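PDB 5IPW: oligopeptide ABC transporter, periplasmic oligopeptide-binding protein, putative from Thermotoga maritima MSB8, which probably binds oligopeptides in the periplasm and delivers them to an ABC transporter for uptake, as related solute-binding proteins do. Local coordinates for residues Val66-Pro70 / Pro248-Tyr253; Arg73-Ser77 / Asp229-Asn233; Lys78-Val82 / Leu239-Lys243. All coordinates share one frame; numbering follows the deposited sequence.

Contact 1: Val66-Pro70 / Pro248-Tyr253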
ATOM      1  N   VAL A  66      -4.647  18.939   9.981  1.00 38.24           N
ATOM      2  CA  VAL A  66      -5.265  18.566  11.245  1.00 39.28           C
ATOM      3  C   VAL A  66      -5.054  17.079  11.519  1.00 40.49           C
ATOM      4  O   VAL A  66      -5.082  16.264  10.595  1.00 39.71           O
ATOM      5  CB  VAL A  66      -6.785  18.889  11.261  1.00 37.26           C
ATOM      6  CG1 VAL A  66      -7.014  20.382  11.112  1.00 37.17           C
ATOM      7  CG2 VAL A  66      -7.531  18.142  10.170  1.00 36.58           C
ATOM      8  N   TRP A  67      -4.854  16.731  12.789  1.00 43.13           N
ATOM      9  CA  TRP A  67      -4.769  15.317  13.197  1.00 45.25           C
ATOM     10  C   TRP A  67      -5.478  15.022  14.530  1.00 47.63           C
ATOM     11  O   TRP A  67      -5.893  15.932  15.259  1.00 47.82           O
ATOM     12  CB  TRP A  67      -3.306  14.863  13.246  1.00 44.32           C
ATOM     13  CG  TRP A  67      -2.527  15.279  14.468  1.00 41.96           C
ATOM     14  CD1 TRP A  67      -2.685  16.412  15.214  1.00 40.86           C
ATOM     15  CD2 TRP A  67      -1.433  14.566  15.056  1.00 41.19           C
ATOM     16  NE1 TRP A  67      -1.769  16.442  16.238  1.00 40.52           N
ATOM     17  CE2 TRP A  67      -0.988  15.318  16.163  1.00 40.56           C
ATOM     18  CE3 TRP A  67      -0.789  13.359  14.754  1.00 40.76           C
ATOM     19  CZ2 TRP A  67       0.071  14.904  16.972  1.00 41.27           C
ATOM     20  CZ3 TRP A  67       0.263  12.945  15.559  1.00 40.60           C
ATOM     21  CH2 TRP A  67       0.681  13.717  16.657  1.00 41.53           C
ATOM     22  N   LYS A  68      -5.587  13.733  14.834  1.00 50.64           N
ATOM     23  CA  LYS A  68      -6.249  13.245  16.049  1.00 51.65           C
ATOM     24  C   LYS A  68      -5.271  12.949  17.203  1.00 52.34           C
ATOM     25  O   LYS A  68      -5.509  12.048  18.010  1.00 53.06           O
ATOM     26  CB  LYS A  68      -7.059  11.993  15.706  1.00 51.98           C
ATOM     27  CG  LYS A  68      -8.230  12.280  14.781  1.00 54.12           C
ATOM     28  CD  LYS A  68      -8.924  11.006  14.339  1.00 56.13           C
ATOM     29  CE  LYS A  68     -10.178  11.326  13.545  1.00 58.76           C
ATOM     30  NZ  LYS A  68     -10.754  10.104  12.933  1.00 61.03           N
ATOM     31  N   GLY A  69      -4.183  13.720  17.278  1.00 51.65           N
ATOM     32  CA  GLY A  69      -3.168  13.560  18.317  1.00 50.00           C
ATOM     33  C   GLY A  69      -2.283  12.334  18.142  1.00 50.13           C
ATOM     34  O   GLY A  69      -2.373  11.633  17.126  1.00 47.11           O
ATOM     35  N   PRO A  70      -1.437  12.047  19.148  1.00 50.18           N
ATOM     36  CA  PRO A  70      -0.450  10.961  19.125  1.00 51.37           C
ATOM     37  C   PRO A  70      -0.958   9.644  18.548  1.00 52.31           C
ATOM     38  O   PRO A  70      -0.204   8.913  17.917  1.00 55.05           O
ATOM     39  CB  PRO A  70      -0.094  10.798  20.599  1.00 51.12           C
ATOM     40  CG  PRO A  70      -0.229  12.179  21.153  1.00 51.62           C
ATOM     41  CD  PRO A  70      -1.353  12.828  20.397  1.00 50.92           C
ATOM     42  N   PRO A 248       3.585  16.334  20.655  1.00 48.86           N
ATOM     43  CA  PRO A 248       2.329  15.997  19.975  1.00 51.13           C
ATOM     44  C   PRO A 248       1.055  16.134  20.823  1.00 54.08           C
ATOM     45  O   PRO A 248      -0.044  16.095  20.272  1.00 57.19           O
ATOM     46  CB  PRO A 248       2.532  14.539  19.554  1.00 50.35           C
ATOM     47  CG  PRO A 248       3.565  14.004  20.475  1.00 49.36           C
ATOM     48  CD  PRO A 248       4.447  15.157  20.845  1.00 49.05           C
ATOM     49  N   THR A 249       1.190  16.281  22.138  1.00 56.93           N
ATOM     50  CA  THR A 249       0.026  16.506  23.003  1.00 57.21           C
ATOM     51  C   THR A 249      -0.407  17.968  22.964  1.00 58.22           C
ATOM     52  O   THR A 249      -1.576  18.254  23.194  1.00 63.42           O
ATOM     53  CB  THR A 249       0.280  16.104  24.470  1.00 54.63           C
ATOM     54  OG1 THR A 249       1.236  16.993  25.056  1.00 54.46           O
ATOM     55  CG2 THR A 249       0.773  14.661  24.571  1.00 53.91           C
ATOM     56  N   GLU A 250       0.521  18.887  22.689  1.00 58.35           N
ATOM     57  CA  GLU A 250       0.155  20.289  22.459  1.00 60.15           C
ATOM     58  C   GLU A 250      -0.851  20.335  21.318  1.00 61.77           C
ATOM     59  O   GLU A 250      -0.950  19.382  20.532  1.00 63.05           O
ATOM     60  CB  GLU A 250       1.375  21.158  22.132  1.00 61.94           C
ATOM     61  CG  GLU A 250       2.333  21.366  23.300  1.00 64.92           C
ATOM     62  CD  GLU A 250       3.639  22.039  22.893  1.00 67.98           C
ATOM     63  OE1 GLU A 250       3.616  23.239  22.532  1.00 66.02           O
ATOM     64  OE2 GLU A 250       4.699  21.371  22.946  1.00 69.38           O
ATOM     65  N   GLN A 251      -1.622  21.417  21.235  1.00 62.05           N
ATOM     66  CA  GLN A 251      -2.691  21.484  20.236  1.00 62.95           C
ATOM     67  C   GLN A 251      -2.133  21.681  18.828  1.00 58.58           C
ATOM     68  O   GLN A 251      -2.749  21.254  17.856  1.00 55.06           O
ATOM     69  CB  GLN A 251      -3.743  22.548  20.582  1.00 66.12           C
ATOM     70  CG  GLN A 251      -3.371  23.995  20.286  1.00 68.30           C
ATOM     71  CD  GLN A 251      -4.597  24.880  20.087  1.00 71.69           C
ATOM     72  OE1 GLN A 251      -5.638  24.424  19.602  1.00 71.27           O
ATOM     73  NE2 GLN A 251      -4.473  26.156  20.448  1.00 72.51           N
ATOM     74  N   PHE A 252      -0.970  22.324  18.731  1.00 55.27           N
ATOM     75  CA  PHE A 252      -0.247  22.442  17.468  1.00 53.74           C
ATOM     76  C   PHE A 252       1.053  21.631  17.490  1.00 49.23           C
ATOM     77  O   PHE A 252       2.019  21.998  18.155  1.00 47.28           O
ATOM     78  CB  PHE A 252       0.004  23.913  17.135  1.00 54.15           C
ATOM     79  CG  PHE A 252      -1.260  24.694  16.937  1.00 57.64           C
ATOM     80  CD1 PHE A 252      -2.121  24.377  15.893  1.00 58.09           C
ATOM     81  CD2 PHE A 252      -1.617  25.713  17.812  1.00 59.89           C
ATOM     82  CE1 PHE A 252      -3.304  25.074  15.713  1.00 60.49           C
ATOM     83  CE2 PHE A 252      -2.801  26.413  17.639  1.00 61.61           C
ATOM     84  CZ  PHE A 252      -3.645  26.095  16.587  1.00 61.30           C
ATOM     85  N   TYR A 253       1.036  20.506  16.778  1.00 47.23           N
ATOM     86  CA  TYR A 253       2.221  19.671  16.588  1.00 47.14           C
ATOM     87  C   TYR A 253       2.965  20.180  15.360  1.00 45.63           C
ATOM     88  O   TYR A 253       2.445  20.113  14.244  1.00 44.56           O
ATOM     89  CB  TYR A 253       1.809  18.214  16.402  1.00 46.17           C
ATOM     90  CG  TYR A 253       2.959  17.254  16.223  1.00 48.61           C
ATOM     91  CD1 TYR A 253       4.014  17.217  17.130  1.00 48.14           C
ATOM     92  CD2 TYR A 253       2.979  16.352  15.159  1.00 49.85           C
ATOM     93  CE1 TYR A 253       5.061  16.325  16.972  1.00 46.98           C
ATOM     94  CE2 TYR A 253       4.018  15.456  14.997  1.00 48.53           C
ATOM     95  CZ  TYR A 253       5.056  15.451  15.902  1.00 48.55           C
ATOM     96  OH  TYR A 253       6.094  14.562  15.733  1.00 49.69           O
TER

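Contact 2: Arg73-Ser77 / Asp229-Asn233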
ATOM      1  N   ARG A  73      -0.371   8.686  14.680  1.00 54.35           N
ATOM      2  CA  ARG A  73       1.075   8.642  14.440  1.00 51.97           C
ATOM      3  C   ARG A  73       1.428   8.483  12.959  1.00 49.18           C
ATOM      4  O   ARG A  73       2.232   9.246  12.420  1.00 45.49           O
ATOM      5  CB  ARG A  73       1.673   7.485  15.261  1.00 51.38           C
ATOM      6  CG  ARG A  73       3.138   7.157  15.010  1.00 52.80           C
ATOM      7  CD  ARG A  73       3.595   6.003  15.894  1.00 51.55           C
ATOM      8  NE  ARG A  73       3.657   6.392  17.300  1.00 50.59           N
ATOM      9  CZ  ARG A  73       4.697   6.983  17.889  1.00 52.94           C
ATOM     10  NH1 ARG A  73       5.804   7.267  17.214  1.00 57.02           N
ATOM     11  NH2 ARG A  73       4.637   7.295  19.178  1.00 52.12           N
ATOM     12  N   TRP A  74       0.802   7.509  12.308  1.00 49.16           N
ATOM     13  CA  TRP A  74       1.217   7.081  10.967  1.00 51.68           C
ATOM     14  C   TRP A  74       0.872   8.055   9.852  1.00 49.74           C
ATOM     15  O   TRP A  74       1.409   7.950   8.753  1.00 52.45           O
ATOM     16  CB  TRP A  74       0.655   5.703  10.653  1.00 52.94           C
ATOM     17  CG  TRP A  74       1.119   4.720  11.645  1.00 58.06           C
ATOM     18  CD1 TRP A  74       0.376   4.136  12.619  1.00 61.16           C
ATOM     19  CD2 TRP A  74       2.458   4.245  11.816  1.00 61.21           C
ATOM     20  NE1 TRP A  74       1.159   3.300  13.374  1.00 63.01           N
ATOM     21  CE2 TRP A  74       2.443   3.349  12.903  1.00 62.74           C
ATOM     22  CE3 TRP A  74       3.665   4.474  11.144  1.00 61.18           C
ATOM     23  CZ2 TRP A  74       3.588   2.680  13.337  1.00 63.15           C
ATOM     24  CZ3 TRP A  74       4.804   3.811  11.578  1.00 61.01           C
ATOM     25  CH2 TRP A  74       4.757   2.923  12.664  1.00 61.88           C
ATOM     26  N   GLY A  75      -0.018   8.994  10.131  1.00 46.36           N
ATOM     27  CA  GLY A  75      -0.278  10.081   9.209  1.00 46.06           C
ATOM     28  C   GLY A  75       0.918  10.997   9.083  1.00 43.26           C
ATOM     29  O   GLY A  75       1.214  11.494   8.000  1.00 43.46           O
ATOM     30  N   ILE A  76       1.599  11.229  10.199  1.00 40.97           N
ATOM     31  CA  ILE A  76       2.812  12.031  10.198  1.00 41.16           C
ATOM     32  C   ILE A  76       3.913  11.223   9.529  1.00 39.62           C
ATOM     33  O   ILE A  76       4.588  11.720   8.648  1.00 37.60           O
ATOM     34  CB  ILE A  76       3.274  12.397  11.620  1.00 41.82           C
ATOM     35  CG1 ILE A  76       2.174  13.133  12.399  1.00 42.81           C
ATOM     36  CG2 ILE A  76       4.544  13.235  11.574  1.00 42.15           C
ATOM     37  CD1 ILE A  76       1.730  14.449  11.804  1.00 43.41           C
ATOM     38  N   SER A  77       4.076   9.972   9.946  1.00 39.71           N
ATOM     39  CA  SER A  77       5.091   9.100   9.358  1.00 41.26           C
ATOM     40  C   SER A  77       5.042   9.094   7.831  1.00 41.08           C
ATOM     41  O   SER A  77       6.074   9.191   7.183  1.00 39.85           O
ATOM     42  CB  SER A  77       4.952   7.663   9.854  1.00 40.83           C
ATOM     43  OG  SER A  77       5.920   6.840   9.220  1.00 39.00           O
ATOM     44  N   ASP A 229      11.818   7.436  19.189  1.00 45.17           N
ATOM     45  CA  ASP A 229      10.441   7.739  18.802  1.00 47.40           C
ATOM     46  C   ASP A 229      10.431   8.988  17.925  1.00 45.91           C
ATOM     47  O   ASP A 229      10.614  10.102  18.425  1.00 45.34           O
ATOM     48  CB  ASP A 229       9.595   7.972  20.063  1.00 50.40           C
ATOM     49  CG  ASP A 229       8.111   8.086  19.770  1.00 52.28           C
ATOM     50  OD1 ASP A 229       7.731   8.750  18.786  1.00 54.11           O
ATOM     51  OD2 ASP A 229       7.308   7.522  20.536  1.00 55.94           O
ATOM     52  N   PHE A 230      10.195   8.803  16.627  1.00 44.52           N
ATOM     53  CA  PHE A 230      10.241   9.908  15.662  1.00 45.12           C
ATOM     54  C   PHE A 230       9.190  10.991  15.908  1.00 44.62           C
ATOM     55  O   PHE A 230       9.352  12.124  15.476  1.00 43.78           O
ATOM     56  CB  PHE A 230      10.076   9.385  14.235  1.00 44.51           C
ATOM     57  CG  PHE A 230       8.652   9.145  13.847  1.00 45.48           C
ATOM     58  CD1 PHE A 230       7.894  10.165  13.275  1.00 44.68           C
ATOM     59  CD2 PHE A 230       8.054   7.913  14.068  1.00 44.81           C
ATOM     60  CE1 PHE A 230       6.575   9.952  12.914  1.00 44.72           C
ATOM     61  CE2 PHE A 230       6.731   7.695  13.714  1.00 45.64           C
ATOM     62  CZ  PHE A 230       5.990   8.716  13.137  1.00 45.98           C
ATOM     63  N   LEU A 231       8.102  10.614  16.569  1.00 47.08           N
ATOM     64  CA  LEU A 231       6.973  11.499  16.818  1.00 47.42           C
ATOM     65  C   LEU A 231       7.182  12.293  18.096  1.00 47.69           C
ATOM     66  O   LEU A 231       6.981  13.501  18.120  1.00 47.31           O
ATOM     67  CB  LEU A 231       5.702  10.653  16.932  1.00 49.40           C
ATOM     68  CG  LEU A 231       4.330  11.326  17.051  1.00 49.37           C
ATOM     69  CD1 LEU A 231       3.946  12.016  15.752  1.00 49.95           C
ATOM     70  CD2 LEU A 231       3.279  10.288  17.409  1.00 48.60           C
ATOM     71  N   GLU A 232       7.605  11.603  19.152  1.00 52.01           N
ATOM     72  CA  GLU A 232       7.691  12.177  20.503  1.00 55.07           C
ATOM     73  C   GLU A 232       9.016  12.889  20.764  1.00 51.30           C
ATOM     74  O   GLU A 232       9.041  13.935  21.417  1.00 51.88           O
ATOM     75  CB  GLU A 232       7.515  11.078  21.567  1.00 59.88           C
ATOM     76  CG  GLU A 232       6.225  10.265  21.481  1.00 64.29           C
ATOM     77  CD  GLU A 232       5.024  10.945  22.121  1.00 68.62           C
ATOM     78  OE1 GLU A 232       3.909  10.377  22.021  1.00 69.58           O
ATOM     79  OE2 GLU A 232       5.187  12.033  22.723  1.00 70.53           O
ATOM     80  N   ASN A 233      10.118  12.320  20.270  1.00 47.43           N
ATOM     81  CA  ASN A 233      11.449  12.808  20.635  1.00 44.51           C
ATOM     82  C   ASN A 233      12.016  13.882  19.700  1.00 44.28           C
ATOM     83  O   ASN A 233      12.649  13.597  18.689  1.00 45.17           O
ATOM     84  CB  ASN A 233      12.432  11.654  20.766  1.00 42.42           C
ATOM     85  CG  ASN A 233      13.775  12.103  21.298  1.00 41.10           C
ATOM     86  OD1 ASN A 233      13.912  13.227  21.780  1.00 37.77           O
ATOM     87  ND2 ASN A 233      14.780  11.236  21.197  1.00 40.45           N
TER

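Contact 3: Lys78-Val82 / Leu239-Lys243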
ATOM      1  N   LYS A  78       3.839   9.004   7.272  1.00 40.09           N
ATOM      2  CA  LYS A  78       3.666   8.936   5.827  1.00 39.87           C
ATOM      3  C   LYS A  78       3.898  10.264   5.094  1.00 39.70           C
ATOM      4  O   LYS A  78       3.960  10.280   3.870  1.00 40.58           O
ATOM      5  CB  LYS A  78       2.295   8.367   5.496  1.00 40.50           C
ATOM      6  CG  LYS A  78       2.205   6.890   5.822  1.00 43.01           C
ATOM      7  CD  LYS A  78       0.782   6.376   5.747  1.00 45.51           C
ATOM      8  CE  LYS A  78       0.739   4.865   5.887  1.00 47.09           C
ATOM      9  NZ  LYS A  78      -0.646   4.361   6.110  1.00 47.75           N
ATOM     10  N   LEU A  79       4.022  11.365   5.832  1.00 40.02           N
ATOM     11  CA  LEU A  79       4.523  12.622   5.263  1.00 41.41           C
ATOM     12  C   LEU A  79       6.038  12.660   5.244  1.00 40.05           C
ATOM     13  O   LEU A  79       6.638  13.298   4.385  1.00 38.05           O
ATOM     14  CB  LEU A  79       4.050  13.826   6.080  1.00 41.67           C
ATOM     15  CG  LEU A  79       2.554  14.109   6.095  1.00 44.07           C
ATOM     16  CD1 LEU A  79       2.303  15.428   6.810  1.00 45.52           C
ATOM     17  CD2 LEU A  79       1.991  14.147   4.685  1.00 44.25           C
ATOM     18  N   ILE A  80       6.629  11.957   6.199  1.00 39.91           N
ATOM     19  CA  ILE A  80       7.960  12.241   6.690  1.00 40.78           C
ATOM     20  C   ILE A  80       8.973  11.165   6.277  1.00 40.14           C
ATOM     21  O   ILE A  80      10.180  11.359   6.384  1.00 39.13           O
ATOM     22  CB  ILE A  80       7.854  12.411   8.234  1.00 42.99           C
ATOM     23  CG1 ILE A  80       8.344  13.781   8.635  1.00 44.63           C
ATOM     24  CG2 ILE A  80       8.503  11.279   9.043  1.00 44.30           C
ATOM     25  CD1 ILE A  80       7.347  14.842   8.242  1.00 46.01           C
ATOM     26  N   GLU A  81       8.467  10.050   5.766  1.00 39.74           N
ATOM     27  CA  GLU A  81       9.272   8.862   5.533  1.00 39.13           C
ATOM     28  C   GLU A  81      10.259   9.018   4.395  1.00 38.47           C
ATOM     29  O   GLU A  81       9.990   9.684   3.397  1.00 38.99           O
ATOM     30  CB  GLU A  81       8.371   7.650   5.261  1.00 38.21           C
ATOM     31  CG  GLU A  81       7.988   6.888   6.517  1.00 38.40           C
ATOM     32  CD  GLU A  81       6.814   5.960   6.295  1.00 40.49           C
ATOM     33  OE1 GLU A  81       6.745   5.306   5.227  1.00 38.84           O
ATOM     34  OE2 GLU A  81       5.953   5.895   7.194  1.00 43.30           O
ATOM     35  N   VAL A  82      11.409   8.380   4.561  1.00 39.24           N
ATOM     36  CA  VAL A  82      12.427   8.331   3.518  1.00 40.55           C
ATOM     37  C   VAL A  82      12.908   6.897   3.344  1.00 39.73           C
ATOM     38  O   VAL A  82      12.939   6.115   4.294  1.00 38.64           O
ATOM     39  CB  VAL A  82      13.621   9.274   3.813  1.00 41.07           C
ATOM     40  CG1 VAL A  82      13.166  10.726   3.801  1.00 40.26           C
ATOM     41  CG2 VAL A  82      14.294   8.930   5.136  1.00 41.01           C
ATOM     42  N   LEU A 239      16.641  11.769   9.062  1.00 32.31           N
ATOM     43  CA  LEU A 239      16.897  11.951   7.633  1.00 33.23           C
ATOM     44  C   LEU A 239      15.672  12.507   6.902  1.00 33.21           C
ATOM     45  O   LEU A 239      15.709  12.733   5.693  1.00 34.22           O
ATOM     46  CB  LEU A 239      17.326  10.616   7.006  1.00 33.80           C
ATOM     47  CG  LEU A 239      18.676  10.087   7.523  1.00 34.61           C
ATOM     48  CD1 LEU A 239      18.911   8.641   7.139  1.00 35.44           C
ATOM     49  CD2 LEU A 239      19.830  10.936   7.027  1.00 34.57           C
ATOM     50  N   SER A 240      14.588  12.739   7.636  1.00 33.00           N
ATOM     51  CA  SER A 240      13.341  13.211   7.026  1.00 31.24           C
ATOM     52  C   SER A 240      13.418  14.677   6.591  1.00 30.37           C
ATOM     53  O   SER A 240      14.218  15.448   7.120  1.00 29.54           O
ATOM     54  CB  SER A 240      12.184  13.032   8.008  1.00 30.60           C
ATOM     55  OG  SER A 240      11.914  11.667   8.222  1.00 28.62           O
ATOM     56  N   PRO A 241      12.580  15.069   5.629  1.00 30.31           N
ATOM     57  CA  PRO A 241      12.508  16.473   5.206  1.00 31.87           C
ATOM     58  C   PRO A 241      12.005  17.441   6.301  1.00 33.81           C
ATOM     59  O   PRO A 241      12.299  18.635   6.250  1.00 34.32           O
ATOM     60  CB  PRO A 241      11.526  16.433   4.039  1.00 31.77           C
ATOM     61  CG  PRO A 241      10.702  15.214   4.282  1.00 31.97           C
ATOM     62  CD  PRO A 241      11.667  14.220   4.851  1.00 31.15           C
ATOM     63  N   TRP A 242      11.238  16.944   7.265  1.00 34.14           N
ATOM     64  CA  TRP A 242      10.905  17.754   8.428  1.00 35.49           C
ATOM     65  C   TRP A 242      11.101  16.945   9.703  1.00 38.26           C
ATOM     66  O   TRP A 242      11.119  15.712   9.665  1.00 37.00           O
ATOM     67  CB  TRP A 242       9.468  18.271   8.369  1.00 33.50           C
ATOM     68  CG  TRP A 242       9.091  19.036   7.151  1.00 30.40           C
ATOM     69  CD1 TRP A 242       9.255  20.361   6.946  1.00 31.12           C
ATOM     70  CD2 TRP A 242       8.443  18.526   5.984  1.00 29.33           C
ATOM     71  NE1 TRP A 242       8.764  20.719   5.712  1.00 29.65           N
ATOM     72  CE2 TRP A 242       8.253  19.606   5.105  1.00 28.49           C
ATOM     73  CE3 TRP A 242       8.001  17.256   5.595  1.00 29.79           C
ATOM     74  CZ2 TRP A 242       7.646  19.460   3.860  1.00 27.66           C
ATOM     75  CZ3 TRP A 242       7.392  17.114   4.357  1.00 28.79           C
ATOM     76  CH2 TRP A 242       7.216  18.213   3.510  1.00 27.74           C
ATOM     77  N   LYS A 243      11.246  17.667  10.815  1.00 41.51           N
ATOM     78  CA  LYS A 243      11.496  17.095  12.148  1.00 44.90           C
ATOM     79  C   LYS A 243      10.565  17.776  13.168  1.00 44.46           C
ATOM     80  O   LYS A 243      10.267  18.966  13.037  1.00 40.56           O
ATOM     81  CB  LYS A 243      12.953  17.326  12.566  1.00 48.71           C
ATOM     82  CG  LYS A 243      13.295  18.802  12.731  1.00 54.33           C
ATOM     83  CD  LYS A 243      14.742  19.095  13.095  1.00 61.39           C
ATOM     84  CE  LYS A 243      14.959  20.610  13.130  1.00 66.86           C
ATOM     85  NZ  LYS A 243      16.376  21.019  13.347  1.00 70.72           N
TER

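Contact 1: Val66-Pro70 / Pro248-Tyr253
At the end of strand 62-67 and the start of strand 252-257, two members of one mixed sheet that are separated by strand 276-281, the indole of Trp67 meets Tyr253 of the second strand and Pro248 of the loop that leads into it. The six-membered ring of Trp67 and the phenol ring of Tyr253 lie nearly parallel, their planes 14° apart, but are slid so far that they barely overlap: the centroids are 4.9 Å apart and Tyr253 CD2 stands 3.7 Å from Trp67 CZ2. On the opposite indole face Gly69 CA lies 3.5 Å above the Trp67 ring plane, where the chain bends after the strand. Trp67 CG sits between its backbone N and carbonyl carbon (chi1 79°), which, with the bend, puts this face against Gly69. Strand 276-281 supplies His279 edge-to-face to Trp67, and Ile76 touches both Trp67 and Tyr253, so the two side chains lie on the face of the sheet that helix 73-80 covers. Pro248 closes the far end of the indole, with its CB 3.5 Å from Trp67 CH2. The side chains of Pro70 and Pro248 cross at about a right angle, Pro70 CG being 4.0 Å from Pro248 CB.

Contact 2: Arg73-Ser77 / Asp229-Asn233
The Arg73 side chain extends from helix 73-80 with CG trans to its backbone N (chi1 172°) and bends at chi3, a course that carries the guanidinium over to the carboxylate of Asp229, whose own CG is also trans to N. The grip is end-on and two-pronged. Arg73 NH1 donates to Asp229 OD1 over 2.9 Å in an almost straight bond (167°), and Arg73 NH2 donates to Asp229 OD2 over 3.0 Å on the syn side; the guanidinium and carboxylate planes are 52° apart, and OD1 is met from above the carboxylate plane. Asp229 OD1 also accepts from two backbone nitrogens: the bond from Leu231 N closes an Asx turn, and the one from Glu232 N, 2.9 Å, extends it to an Asx motif. Leu231 CD2 lies 3.6 Å above the centre of the Arg73 guanidinium. The Phe230 ring, nearly perpendicular to that group, comes to its edge and reaches Ser77 CB with CZ at 3.6 Å, while Leu231 CD1 packs 4.0 Å from Ile76 CG1. With an alanine in place of Asp229, the Arg73 guanidinium would probably be left without its mate and freer to turn, and the turn at Leu231 would be likely to loosen. Three donors converging on one oxygen would be expected to stabilise the negative charge of the carboxylate, and Glu232 OE1, 4.3 Å from Arg73 NH2, is a more distant acidic neighbour.

Contact 3: Lys78-Val82 / Leu239-Lys243
The hydroxyl of Ser240 donates to the carbonyl of Ile80, with Ser240 OG 2.5 Å from Ile80 O and approaching from above the carbonyl plane, 37° out of it. OG is anti to the serine's own carbonyl carbon (chi1 -68°), which brings the hydroxyl up to Ile80 O. This bond joins the C-terminal end of helix 73-80 to the segment leading into strand 242-244, an outermost strand of the mixed sheet; Glu81 is the first residue to depart from helical backbone angles. Residues 79-82 run nearly antiparallel to 239-242, the end-to-end directions 164° apart. Packing continues on both sides of the bond. Toward the helix, Ile80 CD1 meets the edge of the Trp242 indole at CE3, 3.6 Å away, and Ile80 CG1 lies 3.5 Å from Trp242 O. Beyond the helix end, Val82 spreads its two methyls: CG1 is 3.9 Å from Pro241 CD, and CG2 is 3.9 Å from Leu239 CB. Leu255 of strand 252-257 touches both Ile80 and Trp242. A bond from NE1 to Ile274 O holds the polar corner of the Trp242 indole, and at its other end Leu79 O lies in the ring plane, 3.9 Å from Trp242 CZ3.

How the contacts relate
The contacts follow one passage of chain, from strand 62-67 through helix 73-80 and past its end, against residues 229-253. Contacts 1 and 3 are buried and both reach the same mixed sheet, through strands 252-257 and 242-244, with centres about 17 Å apart and no touch between them. Contact 2 is partly buried and pairs the first part of the helix with a loop. The chemistry changes accordingly: contact 1 is aromatic and proline packing, contact 2 adds a salt bridge, and contact 3 combines one hydroxyl-to-carbonyl bond with apolar packing of aliphatic side chains, proline and an indole edge. Contacts 1 and 2 also meet directly, where Tyr253 OH lies 2.8 Å from Leu231 O, a probable hydrogen bond.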